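Local coordinates for protein uronate isomerase (Bacillus halodurans C-125, PDB 2Q6E) that probably interconverts aldose uronates such as D-glucuronate with their ketose isomers, as a zinc-binding uronate isomerase, at residues N4-L9 / K380-L385. Sequence-based numbering, arbitrary orientation.
Sequences NSREVL and KYDDIL
R6 lies across the carboxylate of D382, the two side chains crossing at about a right angle. Its CB sits 4.0 Å from D382 OD1. CG comes to 4.0 Å from D382 CG, and CD reaches D382 OD2 at 3.6 Å. NE makes a long salt bridge to that OD2, 3.7 Å away, with OD2 at the guanidinium edge and the two planes 80° apart. NH2 forms a salt bridge with D379, three residues before D382 on the same helix. With CG anti to the backbone N (chi1 -165°) and the chain extended to NE, the arm spans D382 to D379. The contact joins the first turn of helix 6-19, with S5 at the N-cap position, to the last turn of helix 361-385, far from the zinc site. This is peripheral helix packing, consistent with the (beta/alpha)8-barrel amidohydrolase fold of uronate isomerases. With R6 cut back to an alanine, D379 and D382 would probably lose the positive charge they share. L9 supplies the apolar half. Its CD2 presses on the D382 backbone, 3.4 Å from N, and touches Y381 CB at 3.6 Å. L385 CD2 meets L9 CD2 at 3.8 Å. I396 of helix 393-411 packs against L9 and Y381.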
# COMPACT_ATOMS: atom_id res chain seq x y z
N ASN A 4 33.64 3.79 6.28
CA ASN A 4 33.39 5.06 5.60
C ASN A 4 33.26 4.84 4.10
O ASN A 4 33.72 5.65 3.29
CB ASN A 4 34.50 6.06 5.92
CG ASN A 4 35.89 5.49 5.69
OD1 ASN A 4 36.28 4.48 6.29
ND2 ASN A 4 36.65 6.13 4.80
N SER A 5 32.61 3.75 3.74
CA SER A 5 32.37 3.38 2.35
C SER A 5 31.18 2.43 2.37
O SER A 5 31.11 1.55 3.22
CB SER A 5 33.59 2.68 1.77
OG SER A 5 33.31 2.13 0.50
N ARG A 6 30.26 2.61 1.43
CA ARG A 6 29.09 1.74 1.38
C ARG A 6 29.54 0.29 1.24
O ARG A 6 29.04 -0.59 1.94
CB ARG A 6 28.17 2.13 0.22
CG ARG A 6 26.78 1.53 0.32
CD ARG A 6 25.83 2.16 -0.68
NE ARG A 6 24.44 1.77 -0.46
CZ ARG A 6 23.99 0.52 -0.60
NH1 ARG A 6 24.81 -0.45 -0.97
NH2 ARG A 6 22.71 0.26 -0.37
N GLU A 7 30.50 0.06 0.34
CA GLU A 7 31.03 -1.28 0.10
C GLU A 7 31.54 -1.92 1.39
O GLU A 7 31.23 -3.07 1.69
CB GLU A 7 32.18 -1.24 -0.92
CG GLU A 7 31.76 -0.94 -2.35
CD GLU A 7 31.41 0.53 -2.59
OE1 GLU A 7 31.04 0.87 -3.74
OE2 GLU A 7 31.51 1.34 -1.63
N VAL A 8 32.32 -1.16 2.16
CA VAL A 8 32.85 -1.65 3.42
C VAL A 8 31.69 -1.98 4.36
O VAL A 8 31.66 -3.04 4.99
CB VAL A 8 33.75 -0.59 4.10
CG1 VAL A 8 34.19 -1.06 5.48
CG2 VAL A 8 34.95 -0.29 3.21
N LEU A 9 30.75 -1.04 4.44
CA LEU A 9 29.56 -1.17 5.28
C LEU A 9 28.75 -2.40 4.90
O LEU A 9 28.41 -3.22 5.75
CB LEU A 9 28.71 0.09 5.12
CG LEU A 9 27.43 0.21 5.95
CD1 LEU A 9 27.75 0.19 7.43
CD2 LEU A 9 26.72 1.51 5.56
N LYS A 380 20.04 2.25 5.69
CA LYS A 380 19.88 3.12 6.85
C LYS A 380 21.21 3.51 7.49
O LYS A 380 21.38 4.66 7.91
CB LYS A 380 18.94 2.47 7.87
CG LYS A 380 17.46 2.70 7.57
CD LYS A 380 17.07 2.24 6.17
CE LYS A 380 15.61 2.49 5.88
NZ LYS A 380 15.27 3.94 5.90
N TYR A 381 22.15 2.58 7.57
CA TYR A 381 23.46 2.89 8.14
C TYR A 381 24.16 3.88 7.21
O TYR A 381 24.73 4.87 7.66
CB TYR A 381 24.33 1.63 8.29
CG TYR A 381 24.01 0.80 9.50
CD1 TYR A 381 23.92 1.38 10.77
CD2 TYR A 381 23.84 -0.58 9.40
CE1 TYR A 381 23.66 0.61 11.90
CE2 TYR A 381 23.58 -1.37 10.53
CZ TYR A 381 23.49 -0.77 11.77
OH TYR A 381 23.24 -1.53 12.89
N ASP A 382 24.11 3.59 5.91
CA ASP A 382 24.74 4.44 4.91
C ASP A 382 24.19 5.86 4.95
O ASP A 382 24.93 6.82 4.73
CB ASP A 382 24.56 3.85 3.52
CG ASP A 382 25.35 4.59 2.46
OD1 ASP A 382 26.55 4.84 2.69
OD2 ASP A 382 24.79 4.92 1.39
N ASP A 383 22.89 6.00 5.22
CA ASP A 383 22.27 7.32 5.29
C ASP A 383 22.82 8.18 6.42
O ASP A 383 23.02 9.38 6.24
CB ASP A 383 20.75 7.23 5.43
CG ASP A 383 20.04 7.15 4.08
OD1 ASP A 383 20.68 7.41 3.04
OD2 ASP A 383 18.83 6.84 4.06
N ILE A 384 23.04 7.59 7.60
CA ILE A 384 23.56 8.38 8.70
C ILE A 384 25.06 8.55 8.51
O ILE A 384 25.66 9.51 8.99
CB ILE A 384 23.26 7.75 10.08
CG1 ILE A 384 23.75 6.31 10.13
CG2 ILE A 384 21.78 7.83 10.36
CD1 ILE A 384 23.51 5.64 11.49
N LEU A 385 25.66 7.62 7.78
CA LEU A 385 27.09 7.67 7.51
C LEU A 385 27.30 8.92 6.65
O LEU A 385 28.18 9.74 6.92
CB LEU A 385 27.53 6.42 6.74
CG LEU A 385 28.82 5.73 7.17
CD1 LEU A 385 28.74 5.35 8.65
CD2 LEU A 385 29.03 4.49 6.31